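Putative phosphomethylpyrimidine kinase (Bacteroides thetaiotaomicron, PDB 3MBH) probably phosphorylates pyridoxal, using ATP, and binds pyridoxal in this crystal form. Local coordinates at residues A[48-52]-A[53-57]; A[123-126]-A[127-131]; A[263-266]-A[267-270]; A[214-217]-A[218-221]. All coordinates share one frame; numbering follows the deposited sequence.

All four contacts are local, each within one unbroken run of chain. Contact 1 carries three of the pyridoxal-pocket residues and touches the other three contacts: T50 O lies 3.3 Å from T123 OG1 of contact 2, H49 NE2 lies 2.8 Å from R267 O of contact 3, and H49 and Q51 rest on P221 of contact 4. Contacts 3 and 4 pack directly, N266 against Y220 and P221, whereas contacts 2 and 3 stay about 11 Å apart at their nearest atoms. Contacts 1 to 3 are partly buried; contact 4 is the surface one. Their chemistry runs from ligand bonds, through a helix cap and an ion pair, to CH-pi packing.

Contact 1 (A[48-52]-A[53-57]); sequences NHTQY and PGFSF. With PXL (3-hydroxy-5-(hydroxymethyl)-2-methylisonicotinaldehyde), chain G.
The pyridoxal pocket is lined here by a type I beta turn, H49 to Y52, and the chain that follows it folds back so that one face of the F55 ring meets the T50 methyl. T50 serves both sides. Its backbone N donates to O3 of the ligand at 2.8 Å, and its hydroxyl OG1 lies 2.6 Å from the same oxygen in a second hydrogen bond whose donor is not settled. With OG1 turned to the ligand (chi1 64°), the methyl CG2 stands over the centre of the F55 ring, 3.6 Å from its centroid, in a CH-pi contact. Q51 adds a third bond, its NE2 donating to the aldehyde oxygen O4A at 3.1 Å, and D225 OD2 supplies another from outside the loop.

The returning chain is tied to the turn by N48. Its ND2 donates to G54 O at 2.8 Å, nearly straight at 174° and lying in both the amide and the carbonyl planes, while also giving a hydrogen to H49 O at 2.9 Å. Both amide hydrogens are therefore used, which fixes the rotation of the group; its plane stands almost perpendicular to the F55 ring. H49 ND1 accepts from Q51 N in the imidazole plane. The whole loop joins strand 44-46 to strand 57-59, with F55 touching L46, and N48 and Y52 packing on L74 of the second subunit.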
loop_
_atom_site.group_PDB
_atom_site.type_symbol
_atom_site.label_atom_id
_atom_site.label_comp_id
_atom_site.label_asym_id
_atom_site.label_seq_id
_atom_site.Cartn_x
_atom_site.Cartn_y
_atom_site.Cartn_z
ATOM N N ASN A 48 -17.088 2.869 30.497
ATOM C CA ASN A 48 -17.719 2.916 29.195
ATOM C C ASN A 48 -18.408 4.259 29.012
ATOM O O ASN A 48 -18.643 4.969 29.995
ATOM C CB ASN A 48 -18.742 1.786 29.057
ATOM C CG ASN A 48 -19.730 1.701 30.220
ATOM O OD1 ASN A 48 -19.570 0.871 31.134
ATOM N ND2 ASN A 48 -20.791 2.503 30.168
ATOM N N HIS A 49 -18.826 4.578 27.787
ATOM C CA HIS A 49 -19.433 5.890 27.566
ATOM C C HIS A 49 -20.791 5.999 28.271
ATOM O O HIS A 49 -21.374 4.987 28.730
ATOM C CB HIS A 49 -19.504 6.265 26.061
ATOM C CG HIS A 49 -20.368 5.353 25.238
ATOM N ND1 HIS A 49 -21.710 5.168 25.482
ATOM C CD2 HIS A 49 -20.064 4.567 24.186
ATOM C CE1 HIS A 49 -22.193 4.310 24.598
ATOM N NE2 HIS A 49 -21.210 3.919 23.808
ATOM N N THR A 50 -21.285 7.238 28.384
ATOM C CA THR A 50 -22.514 7.529 29.150
ATOM C C THR A 50 -23.838 7.311 28.401
ATOM O O THR A 50 -24.909 7.630 28.918
ATOM C CB THR A 50 -22.460 8.963 29.697
ATOM O OG1 THR A 50 -22.437 9.891 28.607
ATOM C CG2 THR A 50 -21.233 9.159 30.578
ATOM N N GLN A 51 -23.794 6.757 27.196
ATOM C CA GLN A 51 -25.014 6.350 26.491
ATOM C C GLN A 51 -25.361 4.863 26.722
ATOM O O GLN A 51 -26.359 4.355 26.254
ATOM C CB GLN A 51 -24.929 6.701 25.020
ATOM C CG GLN A 51 -24.695 8.210 24.757
ATOM C CD GLN A 51 -24.817 8.595 23.293
ATOM O OE1 GLN A 51 -25.868 8.372 22.687
ATOM N NE2 GLN A 51 -23.775 9.234 22.726
ATOM N N TYR A 52 -24.517 4.147 27.447
ATOM C CA TYR A 52 -24.940 2.893 28.043
ATOM C C TYR A 52 -25.843 3.180 29.273
ATOM O O TYR A 52 -25.827 4.288 29.863
ATOM C CB TYR A 52 -23.700 2.054 28.442
ATOM C CG TYR A 52 -23.020 1.295 27.303
ATOM C CD1 TYR A 52 -23.547 0.115 26.829
ATOM C CD2 TYR A 52 -21.855 1.761 26.731
ATOM C CE1 TYR A 52 -22.930 -0.590 25.821
ATOM C CE2 TYR A 52 -21.232 1.078 25.706
ATOM C CZ TYR A 52 -21.763 -0.098 25.261
ATOM O OH TYR A 52 -21.143 -0.766 24.272
ATOM N N PRO A 53 -26.613 2.175 29.708
ATOM C CA PRO A 53 -27.486 2.466 30.852
ATOM C C PRO A 53 -26.722 2.891 32.125
ATOM O O PRO A 53 -27.222 3.686 32.905
ATOM C CB PRO A 53 -28.257 1.166 31.071
ATOM C CG PRO A 53 -28.031 0.342 29.816
ATOM C CD PRO A 53 -26.812 0.832 29.136
ATOM N N GLY A 54 -25.501 2.430 32.321
ATOM C CA GLY A 54 -24.778 2.775 33.528
ATOM C C GLY A 54 -23.292 2.881 33.170
ATOM O O GLY A 54 -22.855 2.473 32.073
ATOM N N PHE A 55 -22.533 3.445 34.090
ATOM C CA PHE A 55 -21.123 3.579 33.908
ATOM C C PHE A 55 -20.486 3.927 35.240
ATOM O O PHE A 55 -21.119 4.561 36.060
ATOM C CB PHE A 55 -20.807 4.693 32.876
ATOM C CG PHE A 55 -21.518 5.995 33.157
ATOM C CD1 PHE A 55 -22.801 6.233 32.651
ATOM C CD2 PHE A 55 -20.913 6.966 33.890
ATOM C CE1 PHE A 55 -23.440 7.451 32.903
ATOM C CE2 PHE A 55 -21.555 8.176 34.146
ATOM C CZ PHE A 55 -22.826 8.395 33.698
ATOM N N SER A 56 -19.217 3.531 35.407
ATOM C CA SER A 56 -18.360 4.041 36.479
ATOM C C SER A 56 -17.862 5.400 36.047
ATOM O O SER A 56 -17.739 5.662 34.860
ATOM C CB SER A 56 -17.175 3.105 36.755
ATOM O OG SER A 56 -16.288 3.034 35.667
ATOM N N PHE A 57 -17.570 6.253 37.015
ATOM C CA PHE A 57 -17.127 7.587 36.705
ATOM C C PHE A 57 -16.153 8.098 37.781
ATOM O O PHE A 57 -16.470 8.108 38.951
ATOM C CB PHE A 57 -18.337 8.517 36.621
ATOM C CG PHE A 57 -17.988 9.895 36.216
ATOM C CD1 PHE A 57 -17.786 10.197 34.894
ATOM C CD2 PHE A 57 -17.769 10.885 37.167
ATOM C CE1 PHE A 57 -17.428 11.468 34.487
ATOM C CE2 PHE A 57 -17.400 12.168 36.773
ATOM C CZ PHE A 57 -17.246 12.463 35.436
HETATM O OP4 PXL G . -17.596 12.659 22.690
HETATM C C5A PXL G . -18.645 11.767 23.036
HETATM C C5 PXL G . -18.376 11.209 24.438
HETATM C C6 PXL G . -17.160 11.242 25.092
HETATM N N1 PXL G . -17.008 10.762 26.326
HETATM C C2 PXL G . -17.957 10.155 27.068
HETATM C C3 PXL G . -19.295 10.041 26.470
HETATM C C4 PXL G . -19.490 10.620 25.120
HETATM C C4A PXL G . -20.739 10.540 24.366
HETATM O O4A PXL G . -21.505 9.755 24.829
HETATM O O3 PXL G . -20.358 9.512 27.095
HETATM C C2A PXL G . -17.532 9.632 28.431
#

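Contact 2 (A[123-126]-A[127-131]); sequences TNFD and MEMVK
F125 and M129, the latter a selenomethionine, form the close-packed half of this contact, a loop residue just before helix 127-136 packed on a residue of its first turn. CG of M129 lies over one face of the F125 ring, set toward the rim, and comes within 3.9 Å of CD2 of F125. The selenium stands above the same ring at a longer 4.9 Å from its centroid, a Met-aromatic contact in which the preceding methylene does most of the touching. M129 reaches the ring because its CG is anti to the backbone N (chi1 -178°), and bends at chi2 and chi3 then fold the rest of the chain over the face.

The solvent side is polar and more loosely built. D126 is the N-cap residue: its OD1 accepts from E128 N at 2.9 Å, although that N-H arrives from above the carboxylate plane and the bond is bent to 133°. The negative carboxylate would also be expected to suit the positive end of the helix dipole. Behind it, D126 O takes a weak bond from V130 N at 3.3 Å. Farther out, E128 OE2 and K131 NZ close a salt bridge of 3.0 Å within the first turn, along the exposed face of the helix.

The cap thus starts helix 127-136 after the loop that follows strand 120-121. On the inner side F125 meets the ring of Y85, a pocket residue, and M129 touches P89 and L115, while M127 and V130 lean on Y152 of helix 147-154.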
loop_
_atom_site.group_PDB
_atom_site.type_symbol
_atom_site.label_atom_id
_atom_site.label_comp_id
_atom_site.label_asym_id
_atom_site.label_seq_id
_atom_site.Cartn_x
_atom_site.Cartn_y
_atom_site.Cartn_z
ATOM N N THR A 123 -25.680 12.292 29.953
ATOM C CA THR A 123 -26.125 11.968 31.326
ATOM C C THR A 123 -25.290 12.750 32.335
ATOM O O THR A 123 -24.037 12.786 32.242
ATOM C CB THR A 123 -25.946 10.455 31.615
ATOM O OG1 THR A 123 -26.723 9.735 30.661
ATOM C CG2 THR A 123 -26.373 10.065 33.043
ATOM N N ASN A 124 -25.978 13.372 33.271
ATOM C CA ASN A 124 -25.355 14.167 34.325
ATOM C C ASN A 124 -24.840 15.536 33.873
ATOM O O ASN A 124 -24.333 16.257 34.684
ATOM C CB ASN A 124 -24.237 13.388 35.033
ATOM C CG ASN A 124 -24.756 12.148 35.757
ATOM O OD1 ASN A 124 -25.921 12.076 36.145
ATOM N ND2 ASN A 124 -23.897 11.166 35.909
ATOM N N PHE A 125 -24.974 15.911 32.609
ATOM C CA PHE A 125 -24.693 17.280 32.205
ATOM C C PHE A 125 -25.924 18.129 32.497
ATOM O O PHE A 125 -27.036 17.649 32.413
ATOM C CB PHE A 125 -24.314 17.344 30.699
ATOM C CG PHE A 125 -22.897 16.944 30.403
ATOM C CD1 PHE A 125 -22.149 16.223 31.299
ATOM C CD2 PHE A 125 -22.309 17.282 29.201
ATOM C CE1 PHE A 125 -20.854 15.857 30.995
ATOM C CE2 PHE A 125 -21.025 16.917 28.908
ATOM C CZ PHE A 125 -20.297 16.191 29.796
ATOM N N ASP A 126 -25.718 19.373 32.923
ATOM C CA ASP A 126 -26.778 20.353 33.145
ATOM C C ASP A 126 -26.322 21.709 32.603
ATOM O O ASP A 126 -25.290 21.815 31.930
ATOM C CB ASP A 126 -27.103 20.461 34.657
ATOM C CG ASP A 126 -25.897 20.947 35.482
ATOM O OD1 ASP A 126 -24.935 21.513 34.873
ATOM O OD2 ASP A 126 -25.882 20.745 36.727
HETATM N N MSE A 127 -27.084 22.756 32.881
HETATM C CA MSE A 127 -26.809 24.009 32.245
HETATM C C MSE A 127 -25.459 24.614 32.675
HETATM O O MSE A 127 -24.952 25.443 31.974
HETATM C CB MSE A 127 -27.948 25.010 32.427
HETATM C CG MSE A 127 -29.262 24.695 31.670
HETATM SE SE MSE A 127 -28.983 24.364 29.794
HETATM C CE MSE A 127 -28.521 26.196 29.268
ATOM N N GLU A 128 -24.885 24.203 33.815
ATOM C CA GLU A 128 -23.581 24.755 34.207
ATOM C C GLU A 128 -22.488 24.331 33.240
ATOM O O GLU A 128 -21.629 25.117 32.833
ATOM C CB GLU A 128 -23.173 24.287 35.594
ATOM C CG GLU A 128 -23.707 24.999 36.682
ATOM C CD GLU A 128 -23.742 26.512 36.514
ATOM O OE1 GLU A 128 -22.701 27.143 36.262
ATOM O OE2 GLU A 128 -24.849 27.066 36.699
HETATM N N MSE A 129 -22.513 23.066 32.861
HETATM C CA MSE A 129 -21.607 22.588 31.843
HETATM C C MSE A 129 -21.843 23.376 30.541
HETATM O O MSE A 129 -20.876 23.821 29.918
HETATM C CB MSE A 129 -21.758 21.085 31.632
HETATM C CG MSE A 129 -20.818 20.567 30.645
HETATM SE SE MSE A 129 -18.923 20.480 31.416
HETATM C CE MSE A 129 -19.452 19.868 33.085
ATOM N N VAL A 130 -23.094 23.627 30.175
ATOM C CA VAL A 130 -23.382 24.368 28.942
ATOM C C VAL A 130 -22.834 25.799 29.019
ATOM O O VAL A 130 -22.092 26.218 28.143
ATOM C CB VAL A 130 -24.870 24.422 28.654
ATOM C CG1 VAL A 130 -25.103 25.188 27.431
ATOM C CG2 VAL A 130 -25.467 22.967 28.469
ATOM N N LYS A 131 -23.172 26.527 30.107
ATOM C CA LYS A 131 -22.696 27.899 30.271
ATOM C C LYS A 131 -21.155 27.962 30.223
ATOM O O LYS A 131 -20.614 28.818 29.547
ATOM C CB LYS A 131 -23.243 28.558 31.546
ATOM C CG LYS A 131 -24.747 28.636 31.575
ATOM C CD LYS A 131 -25.269 29.430 32.722
ATOM C CE LYS A 131 -25.112 28.716 34.014
ATOM N NZ LYS A 131 -26.279 28.988 34.937
#

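Contact 3 (A[263-266]-A[267-270]); sequences EYDN and REGI
D265, just before a short 3-10 turn, and R267, within it, meet obliquely in the loop that leads from helix 241-257 to helix 272-275 of this ribokinase-clan fold. The guanidinium grips the carboxylate side-on: NE donates to D265 OD1 at 2.9 Å on its syn lone pair, and NH2 donates to D265 OD2, also at 2.9 Å. Both oxygens lie close to the guanidinium plane, yet the two flat groups are turned 39° apart, and the second bond leaves the carboxylate plane. OD1 carries a further load, since R267 N reaches it from above the carboxylate plane, and three N-H groups of one arginine thereby hold the aspartate in place.

The side chain of E268 is extended beyond CG and brings OE2 to 4.2 Å from D265 OD2; a water donating to both oxygens probably eases that approach of like charges. E268 N donates to D265 O at 2.8 Å. G269 N then bonds to N266 O, continuing the turn. Outward from it, E268 O receives NH1 of R21.

Y264 swings its ring toward the exit of the turn, CG being anti to the backbone N (chi1 -175°). A second water donates to both its hydroxyl and E268 OE1, while Y264 OH itself gives a very short hydrogen bond to G269 O, 2.5 Å long, at the ring edge.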
loop_
_atom_site.group_PDB
_atom_site.type_symbol
_atom_site.label_atom_id
_atom_site.label_comp_id
_atom_site.label_asym_id
_atom_site.label_seq_id
_atom_site.Cartn_x
_atom_site.Cartn_y
_atom_site.Cartn_z
ATOM N N GLU A 263 -25.713 -8.861 13.467
ATOM C CA GLU A 263 -26.305 -8.260 14.622
ATOM C C GLU A 263 -25.244 -7.500 15.386
ATOM O O GLU A 263 -24.251 -8.040 15.800
ATOM C CB GLU A 263 -27.106 -9.253 15.472
ATOM C CG GLU A 263 -28.585 -9.279 14.966
ATOM C CD GLU A 263 -29.571 -9.883 15.948
ATOM O OE1 GLU A 263 -29.173 -10.124 17.127
ATOM O OE2 GLU A 263 -30.745 -10.104 15.528
ATOM N N TYR A 264 -25.415 -6.196 15.460
ATOM C CA TYR A 264 -24.360 -5.340 15.940
ATOM C C TYR A 264 -24.992 -4.438 16.975
ATOM O O TYR A 264 -26.101 -3.961 16.798
ATOM C CB TYR A 264 -23.753 -4.534 14.772
ATOM C CG TYR A 264 -22.560 -3.707 15.190
ATOM C CD1 TYR A 264 -21.340 -4.307 15.375
ATOM C CD2 TYR A 264 -22.672 -2.341 15.457
ATOM C CE1 TYR A 264 -20.225 -3.562 15.799
ATOM C CE2 TYR A 264 -21.559 -1.582 15.870
ATOM C CZ TYR A 264 -20.331 -2.203 16.027
ATOM O OH TYR A 264 -19.209 -1.526 16.449
ATOM N N ASP A 265 -24.297 -4.228 18.073
ATOM C CA ASP A 265 -24.709 -3.277 19.096
ATOM C C ASP A 265 -24.078 -1.945 18.782
ATOM O O ASP A 265 -22.903 -1.719 19.100
ATOM C CB ASP A 265 -24.240 -3.761 20.470
ATOM C CG ASP A 265 -24.663 -2.863 21.588
ATOM O OD1 ASP A 265 -25.300 -1.809 21.372
ATOM O OD2 ASP A 265 -24.320 -3.205 22.734
ATOM N N ASN A 266 -24.861 -1.082 18.142
ATOM C CA ASN A 266 -24.409 0.221 17.693
ATOM C C ASN A 266 -23.837 1.076 18.804
ATOM O O ASN A 266 -23.116 2.013 18.528
ATOM C CB ASN A 266 -25.523 1.009 17.021
ATOM C CG ASN A 266 -25.987 0.409 15.725
ATOM O OD1 ASN A 266 -25.422 -0.544 15.189
ATOM N ND2 ASN A 266 -27.047 0.995 15.189
ATOM N N ARG A 267 -24.110 0.745 20.058
ATOM C CA ARG A 267 -23.476 1.506 21.130
ATOM C C ARG A 267 -21.948 1.281 21.163
ATOM O O ARG A 267 -21.215 2.065 21.765
ATOM C CB ARG A 267 -24.094 1.178 22.480
ATOM C CG ARG A 267 -25.596 1.564 22.576
ATOM C CD ARG A 267 -26.252 0.931 23.823
ATOM N NE ARG A 267 -26.058 -0.493 23.881
ATOM C CZ ARG A 267 -26.482 -1.275 24.881
ATOM N NH1 ARG A 267 -27.097 -0.768 25.935
ATOM N NH2 ARG A 267 -26.219 -2.566 24.845
ATOM N N GLU A 268 -21.455 0.224 20.524
ATOM C CA GLU A 268 -19.994 -0.060 20.518
ATOM C C GLU A 268 -19.266 0.894 19.595
ATOM O O GLU A 268 -18.031 0.965 19.629
ATOM C CB GLU A 268 -19.716 -1.526 20.192
ATOM C CG GLU A 268 -20.144 -2.436 21.323
ATOM C CD GLU A 268 -19.917 -3.895 21.086
ATOM O OE1 GLU A 268 -19.154 -4.230 20.166
ATOM O OE2 GLU A 268 -20.494 -4.722 21.829
ATOM N N GLY A 269 -20.010 1.629 18.755
ATOM C CA GLY A 269 -19.409 2.583 17.852
ATOM C C GLY A 269 -19.166 2.075 16.450
ATOM O O GLY A 269 -19.475 0.911 16.109
ATOM N N ILE A 270 -18.593 2.944 15.643
ATOM C CA ILE A 270 -18.057 2.529 14.334
ATOM C C ILE A 270 -16.986 1.466 14.460
ATOM O O ILE A 270 -16.369 1.329 15.537
ATOM C CB ILE A 270 -17.591 3.740 13.495
ATOM C CG1 ILE A 270 -16.333 4.391 14.075
ATOM C CG2 ILE A 270 -18.748 4.710 13.421
ATOM C CD1 ILE A 270 -15.523 5.250 13.097
HETATM O O HOH W 1 -17.668 -3.435 18.087
HETATM O O HOH W 2 -21.946 -3.264 23.975
#

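Contact 4 (A[214-217]-A[218-221]); sequences PYLP and AHYP
L216 lies alongside H219, both side chains pointing the same way, with the imidazole laid flat against the leucine. CB of L216 sits over the centre of the H219 ring, 4.0 Å from its centroid and 2° off the normal, a CH-pi contact. Farther along, the methyl CD1 comes to 3.6 Å from CE1 of H219, so the branch follows the ring beyond its middle. Each CG is anti to its own carbonyl carbon, with chi1 of -63° for L216 and -70° for H219, and with these torsions and the turn of the backbone the two lie side by side.

The backbone between them is closed by two bonds. H219 N donates to L216 O at 3.1 Å, and Y220 N to P217 O at 3.0 Å; in both, the N-H comes from above the carbonyl plane. These successive i to i+3 bonds define a short 3-10 turn, inserted in the loop between strand 207-213 and helix 223-236 of the ribokinase-clan fold. P217 lies inside this turn, where its ring limits the backbone's freedom without costing a hydrogen bond, and its CB meets the edge of the Y215 ring.

Beyond the turn, CD2 of Y220 approaches L216 O to 3.8 Å. Y220 itself is buried, resting on I256 of helix 241-257, and its carbonyl oxygen accepts from T223 OG1 at the start of helix 223-236. Y215 packs on T249 and I252 of helix 241-257, and P221 carries the chain on toward helix 223-236.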
loop_
_atom_site.group_PDB
_atom_site.type_symbol
_atom_site.label_atom_id
_atom_site.label_comp_id
_atom_site.label_asym_id
_atom_site.label_seq_id
_atom_site.Cartn_x
_atom_site.Cartn_y
_atom_site.Cartn_z
ATOM N N PRO A 214 -24.849 9.605 3.558
ATOM C CA PRO A 214 -25.904 8.663 3.864
ATOM C C PRO A 214 -25.542 7.857 5.097
ATOM O O PRO A 214 -25.215 6.658 5.014
ATOM C CB PRO A 214 -25.968 7.798 2.612
ATOM C CG PRO A 214 -24.511 7.743 2.164
ATOM C CD PRO A 214 -23.891 9.029 2.595
ATOM N N TYR A 215 -25.541 8.550 6.221
ATOM C CA TYR A 215 -25.390 7.901 7.508
ATOM C C TYR A 215 -25.969 8.787 8.576
ATOM O O TYR A 215 -26.179 9.993 8.378
ATOM C CB TYR A 215 -23.948 7.496 7.804
ATOM C CG TYR A 215 -22.953 8.639 8.011
ATOM C CD1 TYR A 215 -22.846 9.276 9.230
ATOM C CD2 TYR A 215 -22.095 9.040 6.990
ATOM C CE1 TYR A 215 -21.908 10.309 9.433
ATOM C CE2 TYR A 215 -21.145 10.072 7.185
ATOM C CZ TYR A 215 -21.077 10.709 8.414
ATOM O OH TYR A 215 -20.195 11.742 8.601
ATOM N N LEU A 216 -26.273 8.149 9.695
ATOM C CA LEU A 216 -26.877 8.808 10.830
ATOM C C LEU A 216 -25.905 8.663 12.018
ATOM O O LEU A 216 -25.917 7.640 12.709
ATOM C CB LEU A 216 -28.225 8.144 11.119
ATOM C CG LEU A 216 -29.253 8.273 9.987
ATOM C CD1 LEU A 216 -30.559 7.424 10.266
ATOM C CD2 LEU A 216 -29.615 9.771 9.707
ATOM N N PRO A 217 -25.080 9.699 12.271
ATOM C CA PRO A 217 -23.983 9.616 13.225
ATOM C C PRO A 217 -24.439 9.409 14.653
ATOM O O PRO A 217 -23.735 8.765 15.435
ATOM C CB PRO A 217 -23.278 10.982 13.091
ATOM C CG PRO A 217 -24.287 11.862 12.478
ATOM C CD PRO A 217 -25.115 11.002 11.598
ATOM N N ALA A 218 -25.630 9.894 14.948
ATOM C CA ALA A 218 -26.212 9.846 16.289
ATOM C C ALA A 218 -26.521 8.409 16.696
ATOM O O ALA A 218 -26.609 8.122 17.858
ATOM C CB ALA A 218 -27.489 10.666 16.329
ATOM N N HIS A 219 -26.714 7.510 15.731
ATOM C CA HIS A 219 -26.879 6.084 16.047
ATOM C C HIS A 219 -25.602 5.431 16.612
ATOM O O HIS A 219 -25.688 4.330 17.159
ATOM C CB HIS A 219 -27.301 5.317 14.807
ATOM C CG HIS A 219 -28.687 5.620 14.365
ATOM N ND1 HIS A 219 -29.345 4.857 13.428
ATOM C CD2 HIS A 219 -29.555 6.591 14.741
ATOM C CE1 HIS A 219 -30.563 5.341 13.242
ATOM N NE2 HIS A 219 -30.712 6.398 14.024
ATOM N N TYR A 220 -24.435 6.070 16.458
ATOM C CA TYR A 220 -23.144 5.475 16.882
ATOM C C TYR A 220 -22.366 6.443 17.781
ATOM O O TYR A 220 -21.666 7.322 17.271
ATOM C CB TYR A 220 -22.266 5.075 15.695
ATOM C CG TYR A 220 -22.980 4.199 14.700
ATOM C CD1 TYR A 220 -22.969 2.851 14.823
ATOM C CD2 TYR A 220 -23.666 4.756 13.643
ATOM C CE1 TYR A 220 -23.682 2.041 13.914
ATOM C CE2 TYR A 220 -24.336 4.008 12.793
ATOM C CZ TYR A 220 -24.323 2.648 12.901
ATOM O OH TYR A 220 -25.027 1.930 11.993
ATOM N N PRO A 221 -22.438 6.236 19.105
ATOM C CA PRO A 221 -21.793 7.086 20.060
ATOM C C PRO A 221 -20.319 7.202 19.734
ATOM O O PRO A 221 -19.710 6.210 19.294
ATOM C CB PRO A 221 -21.987 6.329 21.366
ATOM C CG PRO A 221 -23.304 5.651 21.151
ATOM C CD PRO A 221 -23.079 5.101 19.774
#